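Local coordinates for protein PvdO (Pseudomonas aeruginosa, PDB 5HHA) that takes part in chromophore maturation in the periplasm, binds calcium, and is tentatively assigned the oxidase activity of the formylglycine-generating enzyme family, at residues P258-R262 against S263-N267; A163-G167 against P168-P172; V59-Q62 against P63-P67; A155-E158 against Y159-A163. All coordinates share one frame; numbering follows the deposited sequence. Where two conformers were deposited one is given.

Overall arrangement
Along the chain the order is contact 3 (59-67), contact 4 (155-163), contact 2 (163-172) and contact 1 (258-267), all within the sulfatase-modifying-factor-like domain. Contact 1 touches the other three, its centre lying about 9 Å from that of contact 3 and about 12 Å from those of contacts 2 and 4. Contacts 4 and 2 share Ala163, where helix 154-162 gives way to a loop. Contact 3, in the loop between strands 42-52 and 69-73, is about 16 Å, centre to centre, from contacts 2 and 4 and touches neither. The turn leading into strand 266-269 thus ties together a helix end and two loops far apart in sequence.

Contact 1 of 4, residues P258-R262 against S263-N267; sequences PIFSR and SGNRN
A type I beta turn from Arg262 to Asn265 leads the chain into strand 266-269, and its first and last residues meet through both backbone and side chain. Asn265 N donates to Arg262 O at 3.1 Å with an N-H...O angle of 165°. With CG anti to its own backbone N, Asn265 turns its side chain back over the preceding loop, where its CB lies 3.3 Å from Phe260 O. The end of the short amide lies near the edges of both the Phe260 ring and the Arg262 guanidinium, its plane 77° from that of the guanidinium. The ring has Ile259 CG2 3.7 Å above its centre.

Ahead of the turn comes a 3-10 segment, in which Ser261 N bonds to Pro258 O at 2.9 Å. Arg262 closes back on this segment: a bend at chi3 (-58°) brings NE to Ile259 O at 2.8 Å, the carbonyl oxygen lying in the guanidinium plane. An arginine suits the place because its other nitrogens remain available for acids, NH1 pairing with Glu58 and NH2 with a second glutamate. Small residues fill the middle of the turn: Ser263 N bonds to Pro168 O, while the bare CA of Gly264 packs against Glu158. Ser261 OG, held by His214 O and Asn252, lies beside the calcium ligand Thr187.

Contact 2 of 4, residues A163-G167 against P168-P172; sequences AGSAG and PFPFP
Ser165 and Pro170 face each other across a loop, their CA atoms 5.4 Å apart. The serine, modelled in two conformers, points its CB toward the proline and lies against the CA-CB side of its ring: in the conformer given, OG is 3.5 Å from Pro170 CB, and Ser165 CB is 3.9 Å from Pro170 CA. With chi1 at 65° in that conformer, OG sits between the backbone N and the carbonyl carbon, a position from which it also bonds to Arg162 O. The proline ring reaches the same helix end, where its CG is 3.6 Å from Ala161 O.

Phe169 turns away from the serine, and its CE1 packs 3.5 Å from Ser261 O. The next ring, Phe171, takes Phe169 CB over one face, offset toward the rim, and is stacked with His184. Between the two sides, Gly167 and Pro168 carry the chain round. Gly167 O accepts from Arg162 NH1, and the Pro168 ring packs on Arg262.

Gly164, with no side chain, takes a positive phi with ease. A first non-helical residue with positive phi, here Ala163, is a common way for an alpha-helix to end, and Ser165 adds its bond to the last turn of helix 154-162.

Contact 3 of 4, residues V59-Q62 against P63-P67; sequences VGRQ and PDEGP
The guanidinium of Arg61 and the carboxylate of Glu65 are the flat groups here, turned 43° from each other on side chains that run antiparallel to one another. The guanidinium meets the backbone of residues 63-66 obliquely, with NH2 3.5 Å from Gly66 CA and NH1 3.9 Å from Pro63 CA. Glycine suits position 66, since with no side chain it lets NH2 come this close to its CA. The carboxylate is approached from above its plane by Gln62 N, which donates to Glu65 OE2 at 3.1 Å with an angle of 156°.

The charged ends of the two chains do not meet, since Arg61 NE and Glu65 OE1 stay 5.2 Å apart; instead, Arg61 CG rests 3.6 Å from Glu65 OE1. The arginine chain, extended from CG to NE, carries NE on to Thr54 O. Backbone closure complements these contacts: Glu65 N bonds to Gln62 O at 3.2 Å, closing a four-residue turn whose second residue, Pro63, has a restricted phi. Gln62 is modelled in two conformers; in the one given, a bend at chi2 (-74°) brings its NE2 to Gly60 O at 2.9 Å. Gly60 has positive phi, a conformation well suited to a residue without a side chain.

Glu65 is buried, and its oxygens find donors on several sides: OE1 bonds to Thr54 OG1, while OE2 also forms a salt bridge with Arg262. That many donors would probably stabilise the ionised carboxylate, and the Arg262 link ties this loop to the turn before strand 266-269.

Contact 4 of 4, residues A155-E158 against Y159-A163; sequences AERE and YGARA
Glu158 and Arg162 run alongside each other with their ends in the same direction, a salt bridge at the i, i+4 spacing of helix 154-162. Arg162 NE donates to Glu158 OE2 at 2.8 Å and 163°; NH2 adds a more bent bond to the same oxygen at 3.2 Å. Both come from one face of the carboxylate, NE on its anti side, and OE2 lies in the guanidinium plane. Glu158 has CG anti to its backbone N (chi1 -172°) and its chain extended, which sends the acid along the helix toward Arg162. Further partners share the carboxylate: Arg250 pairs with OE1 and Gly53 N bonds to OE2, so a buried acid with this much positive surroundings is probably ionised.

Tyr159 joins by its base, CB resting 3.3 Å from Ala155 O, the carbonyl its own N bonds at 2.9 Å. Its ring leads away, and OH reaches Pro46 O. Gly160 and Ala161 keep the next turn slim; Ala161 CB lies loosely, at 4.0 Å, by Arg157 NH1, which bonds to Met213 O.

The helix is packed among strands: Ala155, Glu158 and Arg162 touch strand 42-52, Ala155 and Glu156 meet strand 69-73, and Glu156 and Tyr159 lie on Phe77 of strand 77-80.

Contact 1 of 4, residues P258-R262 against S263-N267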
loop_
_atom_site.group_PDB
_atom_site.type_symbol
_atom_site.label_atom_id
_atom_site.label_comp_id
_atom_site.label_asym_id
_atom_site.label_seq_id
_atom_site.Cartn_x
_atom_site.Cartn_y
_atom_site.Cartn_z
ATOM N N PRO A 258 -7.992 11.148 8.618
ATOM C CA PRO A 258 -7.362 11.464 7.327
ATOM C C PRO A 258 -6.071 12.273 7.431
ATOM O O PRO A 258 -5.337 12.343 6.464
ATOM C CB PRO A 258 -8.441 12.242 6.592
ATOM C CG PRO A 258 -9.303 12.831 7.686
ATOM C CD PRO A 258 -9.312 11.799 8.772
ATOM N N ILE A 259 -5.749 12.812 8.601
ATOM C CA ILE A 259 -4.478 13.489 8.785
ATOM C C ILE A 259 -3.315 12.518 8.547
ATOM O O ILE A 259 -2.212 12.941 8.208
ATOM C CB ILE A 259 -4.411 14.125 10.222
ATOM C CG1 ILE A 259 -3.321 15.177 10.346
ATOM C CG2 ILE A 259 -4.309 13.074 11.271
ATOM C CD1 ILE A 259 -3.553 16.422 9.544
ATOM N N PHE A 260 -3.566 11.210 8.678
ATOM C CA PHE A 260 -2.533 10.210 8.400
ATOM C C PHE A 260 -2.624 9.625 6.995
ATOM O O PHE A 260 -1.833 8.744 6.657
ATOM C CB PHE A 260 -2.573 9.106 9.454
ATOM C CG PHE A 260 -2.420 9.611 10.853
ATOM C CD1 PHE A 260 -1.368 10.429 11.196
ATOM C CD2 PHE A 260 -3.321 9.271 11.840
ATOM C CE1 PHE A 260 -1.231 10.914 12.486
ATOM C CE2 PHE A 260 -3.179 9.744 13.126
ATOM C CZ PHE A 260 -2.124 10.562 13.453
ATOM N N SER A 261 -3.516 10.156 6.157
ATOM C CA SER A 261 -3.668 9.700 4.789
ATOM C C SER A 261 -2.767 10.427 3.807
ATOM O O SER A 261 -2.706 10.054 2.625
ATOM C CB SER A 261 -5.113 9.887 4.332
ATOM O OG SER A 261 -5.968 8.926 4.935
ATOM N N ARG A 262 -2.040 11.430 4.288
ATOM C CA ARG A 262 -1.177 12.236 3.433
ATOM C C ARG A 262 -0.150 11.338 2.748
ATOM O O ARG A 262 0.329 10.365 3.348
ATOM C CB ARG A 262 -0.446 13.256 4.303
ATOM C CG ARG A 262 -1.352 14.189 5.092
ATOM C CD ARG A 262 -0.612 15.036 6.138
ATOM N NE ARG A 262 0.074 14.166 7.074
ATOM C CZ ARG A 262 1.367 13.880 7.077
ATOM N NH1 ARG A 262 2.236 14.570 6.340
ATOM N NH2 ARG A 262 1.818 12.971 7.902
ATOM N N SER A 263 0.250 11.701 1.532
ATOM C CA SER A 263 1.143 10.858 0.749
ATOM C C SER A 263 2.463 10.548 1.436
ATOM O O SER A 263 3.077 9.507 1.155
ATOM C CB SER A 263 1.416 11.503 -0.592
ATOM O OG SER A 263 0.268 11.519 -1.412
ATOM N N GLY A 264 2.962 11.456 2.273
ATOM C CA GLY A 264 4.229 11.269 2.942
ATOM C C GLY A 264 4.189 10.636 4.315
ATOM O O GLY A 264 5.233 10.431 4.918
ATOM N N ASN A 265 3.006 10.306 4.816
ATOM C CA ASN A 265 2.895 9.684 6.135
ATOM C C ASN A 265 3.641 8.363 6.181
ATOM O O ASN A 265 3.522 7.567 5.238
ATOM C CB ASN A 265 1.421 9.469 6.493
ATOM C CG ASN A 265 1.204 9.222 8.007
ATOM O OD1 ASN A 265 1.135 8.102 8.471
ATOM N ND2 ASN A 265 1.074 10.276 8.734
ATOM N N ARG A 266 4.336 8.096 7.277
ATOM C CA ARG A 266 5.103 6.865 7.441
ATOM C C ARG A 266 4.622 6.141 8.683
ATOM O O ARG A 266 4.123 6.763 9.621
ATOM C CB ARG A 266 6.608 7.165 7.615
ATOM C CG ARG A 266 7.174 8.041 6.522
ATOM C CD ARG A 266 8.646 8.343 6.733
ATOM N NE ARG A 266 9.442 7.187 6.330
ATOM C CZ ARG A 266 10.721 6.999 6.655
ATOM N NH1 ARG A 266 11.359 7.882 7.412
ATOM N NH2 ARG A 266 11.366 5.931 6.209
ATOM N N ASN A 267 4.798 4.827 8.727
ATOM C CA ASN A 267 4.531 4.055 9.933
ATOM C C ASN A 267 5.326 2.763 9.834
ATOM O O ASN A 267 6.016 2.528 8.847
ATOM C CB ASN A 267 3.019 3.816 10.066
ATOM C CG ASN A 267 2.581 3.617 11.516
ATOM O OD1 ASN A 267 3.373 3.342 12.407
ATOM N ND2 ASN A 267 1.298 3.753 11.751
#

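Contact 2 of 4, residues A163-G167 against P168-P172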
loop_
_atom_site.group_PDB
_atom_site.type_symbol
_atom_site.label_atom_id
_atom_site.label_comp_id
_atom_site.label_asym_id
_atom_site.label_seq_id
_atom_site.Cartn_x
_atom_site.Cartn_y
_atom_site.Cartn_z
ATOM N N ALA A 163 1.671 10.379 -7.621
ATOM C CA ALA A 163 1.364 10.534 -9.051
ATOM C C ALA A 163 1.688 11.947 -9.549
ATOM O O ALA A 163 0.912 12.551 -10.306
ATOM C CB ALA A 163 -0.083 10.171 -9.334
ATOM N N GLY A 164 2.832 12.476 -9.123
ATOM C CA GLY A 164 3.295 13.778 -9.575
ATOM C C GLY A 164 2.961 14.925 -8.639
ATOM O O GLY A 164 3.483 16.040 -8.820
ATOM N N SER A 165 2.191 14.693 -7.596
ATOM C CA SER A 165 1.739 15.773 -6.724
ATOM C C SER A 165 2.718 16.014 -5.587
ATOM O O SER A 165 3.351 15.088 -5.094
ATOM C CB SER A 165 0.345 15.477 -6.193
ATOM O OG SER A 165 0.367 14.335 -5.358
ATOM N N ALA A 166 2.866 17.270 -5.185
ATOM C CA ALA A 166 3.822 17.671 -4.156
ATOM C C ALA A 166 3.216 17.861 -2.780
ATOM O O ALA A 166 3.926 17.878 -1.781
ATOM C CB ALA A 166 4.483 18.986 -4.586
ATOM N N GLY A 167 1.924 18.110 -2.747
ATOM C CA GLY A 167 1.203 18.334 -1.501
ATOM C C GLY A 167 0.797 17.042 -0.841
ATOM O O GLY A 167 1.199 15.950 -1.266
ATOM N N PRO A 168 -0.003 17.147 0.215
ATOM C CA PRO A 168 -0.403 15.948 0.949
ATOM C C PRO A 168 -1.287 14.988 0.144
ATOM O O PRO A 168 -1.257 13.768 0.387
ATOM C CB PRO A 168 -1.162 16.509 2.157
ATOM C CG PRO A 168 -1.618 17.834 1.751
ATOM C CD PRO A 168 -0.548 18.372 0.826
ATOM N N PHE A 169 -2.077 15.513 -0.792
ATOM C CA PHE A 169 -2.996 14.677 -1.556
ATOM C C PHE A 169 -2.997 15.032 -3.032
ATOM O O PHE A 169 -2.892 16.201 -3.402
ATOM C CB PHE A 169 -4.425 14.837 -1.057
ATOM C CG PHE A 169 -4.579 14.557 0.415
ATOM C CD1 PHE A 169 -4.536 13.255 0.891
ATOM C CD2 PHE A 169 -4.732 15.586 1.338
ATOM C CE1 PHE A 169 -4.656 12.974 2.256
ATOM C CE2 PHE A 169 -4.840 15.297 2.705
ATOM C CZ PHE A 169 -4.802 14.009 3.145
ATOM N N PRO A 170 -3.169 14.030 -3.900
ATOM C CA PRO A 170 -3.247 14.307 -5.342
ATOM C C PRO A 170 -4.640 14.745 -5.802
ATOM O O PRO A 170 -4.814 15.002 -7.008
ATOM C CB PRO A 170 -2.846 12.966 -5.965
ATOM C CG PRO A 170 -3.304 11.941 -4.971
ATOM C CD PRO A 170 -3.083 12.584 -3.608
ATOM N N PHE A 171 -5.582 14.900 -4.890
ATOM C CA PHE A 171 -6.958 15.258 -5.173
ATOM C C PHE A 171 -7.304 16.418 -4.266
ATOM O O PHE A 171 -6.642 16.634 -3.245
ATOM C CB PHE A 171 -7.892 14.071 -4.906
ATOM C CG PHE A 171 -7.618 13.360 -3.616
ATOM C CD1 PHE A 171 -8.029 13.903 -2.420
ATOM C CD2 PHE A 171 -6.928 12.152 -3.603
ATOM C CE1 PHE A 171 -7.773 13.249 -1.237
ATOM C CE2 PHE A 171 -6.663 11.492 -2.414
ATOM C CZ PHE A 171 -7.079 12.050 -1.243
ATOM N N PRO A 172 -8.351 17.166 -4.618
ATOM C CA PRO A 172 -8.794 18.266 -3.766
ATOM C C PRO A 172 -9.552 17.765 -2.537
ATOM O O PRO A 172 -10.099 16.669 -2.529
ATOM C CB PRO A 172 -9.744 19.052 -4.683
ATOM C CG PRO A 172 -10.237 18.056 -5.628
ATOM C CD PRO A 172 -9.136 17.091 -5.867
#

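Contact 3 of 4, residues V59-Q62 against P63-P67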
loop_
_atom_site.group_PDB
_atom_site.type_symbol
_atom_site.label_atom_id
_atom_site.label_comp_id
_atom_site.label_asym_id
_atom_site.label_seq_id
_atom_site.Cartn_x
_atom_site.Cartn_y
_atom_site.Cartn_z
ATOM N N VAL A 59 0.495 20.601 7.029
ATOM C CA VAL A 59 -0.393 20.250 8.138
ATOM C C VAL A 59 -0.303 18.748 8.437
ATOM O O VAL A 59 -0.454 17.930 7.552
ATOM C CB VAL A 59 -1.841 20.673 7.816
ATOM C CG1 VAL A 59 -2.853 20.100 8.804
ATOM C CG2 VAL A 59 -1.923 22.212 7.755
ATOM N N GLY A 60 -0.058 18.394 9.686
ATOM C CA GLY A 60 0.023 16.998 10.065
ATOM C C GLY A 60 1.378 16.347 9.948
ATOM O O GLY A 60 1.510 15.205 10.372
ATOM N N ARG A 61 2.387 17.025 9.396
ATOM C CA ARG A 61 3.648 16.372 9.134
ATOM C C ARG A 61 4.294 15.848 10.401
ATOM O O ARG A 61 4.399 16.569 11.405
ATOM C CB ARG A 61 4.657 17.352 8.489
ATOM C CG ARG A 61 6.068 16.754 8.348
ATOM C CD ARG A 61 7.095 17.849 8.116
ATOM N NE ARG A 61 8.419 17.477 7.655
ATOM C CZ ARG A 61 9.423 17.220 8.464
ATOM N NH1 ARG A 61 9.235 17.276 9.764
ATOM N NH2 ARG A 61 10.628 16.931 7.956
ATOM N N GLN A 62 4.815 14.629 10.335
ATOM C CA GLN A 62 5.511 14.023 11.455
ATOM C C GLN A 62 7.015 14.077 11.251
ATOM O O GLN A 62 7.499 14.195 10.134
ATOM C CB GLN A 62 5.072 12.565 11.584
ATOM C CG GLN A 62 3.569 12.375 11.545
ATOM C CD GLN A 62 2.930 12.830 12.833
ATOM O OE1 GLN A 62 3.395 12.488 13.924
ATOM N NE2 GLN A 62 1.867 13.606 12.731
ATOM N N PRO A 63 7.783 14.006 12.347
ATOM C CA PRO A 63 9.221 14.293 12.256
ATOM C C PRO A 63 10.054 13.345 11.413
ATOM O O PRO A 63 11.126 13.756 10.957
ATOM C CB PRO A 63 9.667 14.282 13.727
ATOM C CG PRO A 63 8.447 14.566 14.496
ATOM C CD PRO A 63 7.293 14.015 13.740
ATOM N N ASP A 64 9.587 12.121 11.190
ATOM C CA ASP A 64 10.354 11.183 10.386
ATOM C C ASP A 64 10.185 11.361 8.886
ATOM O O ASP A 64 10.738 10.561 8.116
ATOM C CB ASP A 64 10.056 9.726 10.773
ATOM C CG ASP A 64 8.608 9.295 10.546
ATOM O OD1 ASP A 64 7.750 10.134 10.224
ATOM O OD2 ASP A 64 8.353 8.086 10.709
ATOM N N GLU A 65 9.475 12.403 8.447
ATOM C CA GLU A 65 9.177 12.608 7.029
ATOM C C GLU A 65 10.203 13.497 6.329
ATOM O O GLU A 65 9.958 14.022 5.259
ATOM C CB GLU A 65 7.782 13.184 6.864
ATOM C CG GLU A 65 6.703 12.218 7.354
ATOM C CD GLU A 65 5.327 12.826 7.471
ATOM O OE1 GLU A 65 4.998 13.733 6.697
ATOM O OE2 GLU A 65 4.519 12.370 8.294
ATOM N N GLY A 66 11.376 13.633 6.922
ATOM C CA GLY A 66 12.446 14.395 6.309
ATOM C C GLY A 66 13.773 13.720 6.505
ATOM O O GLY A 66 13.917 12.819 7.331
ATOM N N PRO A 67 14.781 14.218 5.784
ATOM C CA PRO A 67 14.670 15.359 4.861
ATOM C C PRO A 67 13.974 15.023 3.554
ATOM O O PRO A 67 14.009 13.875 3.069
ATOM C CB PRO A 67 16.130 15.734 4.578
ATOM C CG PRO A 67 16.878 14.482 4.871
ATOM C CD PRO A 67 16.172 13.832 6.028
#

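Contact 4 of 4, residues A155-E158 against Y159-A163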
loop_
_atom_site.group_PDB
_atom_site.type_symbol
_atom_site.label_atom_id
_atom_site.label_comp_id
_atom_site.label_asym_id
_atom_site.label_seq_id
_atom_site.Cartn_x
_atom_site.Cartn_y
_atom_site.Cartn_z
ATOM N N ALA A 155 9.798 3.901 -1.297
ATOM C CA ALA A 155 9.880 4.960 -2.297
ATOM C C ALA A 155 8.896 4.740 -3.444
ATOM O O ALA A 155 8.230 5.669 -3.916
ATOM C CB ALA A 155 11.302 5.035 -2.832
ATOM N N GLU A 156 8.788 3.499 -3.929
ATOM C CA GLU A 156 7.823 3.183 -4.985
ATOM C C GLU A 156 6.404 3.486 -4.532
ATOM O O GLU A 156 5.588 3.985 -5.287
ATOM C CB GLU A 156 7.907 1.710 -5.393
ATOM C CG GLU A 156 9.138 1.369 -6.205
ATOM C CD GLU A 156 9.373 -0.120 -6.376
ATOM O OE1 GLU A 156 8.755 -0.939 -5.674
ATOM O OE2 GLU A 156 10.221 -0.458 -7.235
ATOM N N ARG A 157 6.119 3.171 -3.272
ATOM C CA ARG A 157 4.783 3.379 -2.746
ATOM C C ARG A 157 4.458 4.883 -2.689
ATOM O O ARG A 157 3.382 5.313 -3.134
ATOM C CB ARG A 157 4.620 2.682 -1.397
ATOM C CG ARG A 157 3.193 2.264 -1.045
ATOM C CD ARG A 157 2.268 3.422 -0.692
ATOM N NE ARG A 157 0.954 2.919 -0.293
ATOM C CZ ARG A 157 -0.061 3.688 0.075
ATOM N NH1 ARG A 157 0.119 4.985 0.260
ATOM N NH2 ARG A 157 -1.243 3.147 0.286
ATOM N N GLU A 158 5.368 5.689 -2.164
ATOM C CA GLU A 158 5.085 7.134 -2.124
ATOM C C GLU A 158 4.992 7.710 -3.540
ATOM O O GLU A 158 4.153 8.544 -3.815
ATOM C CB GLU A 158 6.103 7.903 -1.290
ATOM C CG GLU A 158 5.678 9.383 -1.094
ATOM C CD GLU A 158 6.496 10.165 -0.081
ATOM O OE1 GLU A 158 6.759 9.648 1.016
ATOM O OE2 GLU A 158 6.833 11.332 -0.415
ATOM N N TYR A 159 5.851 7.241 -4.442
ATOM C CA TYR A 159 5.826 7.689 -5.841
ATOM C C TYR A 159 4.454 7.430 -6.443
ATOM O O TYR A 159 3.858 8.267 -7.103
ATOM C CB TYR A 159 6.882 6.930 -6.612
ATOM C CG TYR A 159 7.052 7.250 -8.080
ATOM C CD1 TYR A 159 7.432 8.527 -8.491
ATOM C CD2 TYR A 159 6.958 6.250 -9.046
ATOM C CE1 TYR A 159 7.683 8.800 -9.831
ATOM C CE2 TYR A 159 7.185 6.524 -10.391
ATOM C CZ TYR A 159 7.575 7.795 -10.756
ATOM O OH TYR A 159 7.866 8.133 -12.072
ATOM N N GLY A 160 3.959 6.223 -6.226
ATOM C CA GLY A 160 2.687 5.782 -6.768
ATOM C C GLY A 160 1.496 6.462 -6.138
ATOM O O GLY A 160 0.475 6.683 -6.800
ATOM N N ALA A 161 1.605 6.812 -4.859
ATOM C CA ALA A 161 0.566 7.555 -4.174
ATOM C C ALA A 161 0.485 8.978 -4.707
ATOM O O ALA A 161 -0.608 9.501 -4.906
ATOM C CB ALA A 161 0.817 7.577 -2.668
ATOM N N ARG A 162 1.633 9.620 -4.895
ATOM C CA ARG A 162 1.640 11.025 -5.274
ATOM C C ARG A 162 1.233 11.259 -6.719
ATOM O O ARG A 162 0.563 12.255 -7.033
ATOM C CB ARG A 162 3.014 11.632 -5.077
ATOM C CG ARG A 162 3.414 11.787 -3.625
ATOM C CD ARG A 162 4.779 12.490 -3.498
ATOM N NE ARG A 162 5.104 12.764 -2.099
ATOM C CZ ARG A 162 4.518 13.717 -1.384
ATOM N NH1 ARG A 162 3.658 14.538 -1.935
ATOM N NH2 ARG A 162 4.791 13.837 -0.102
ATOM N N ALA A 163 1.671 10.379 -7.621
ATOM C CA ALA A 163 1.364 10.534 -9.051
ATOM C C ALA A 163 1.688 11.947 -9.549
ATOM O O ALA A 163 0.912 12.551 -10.306
ATOM C CB ALA A 163 -0.083 10.171 -9.334
#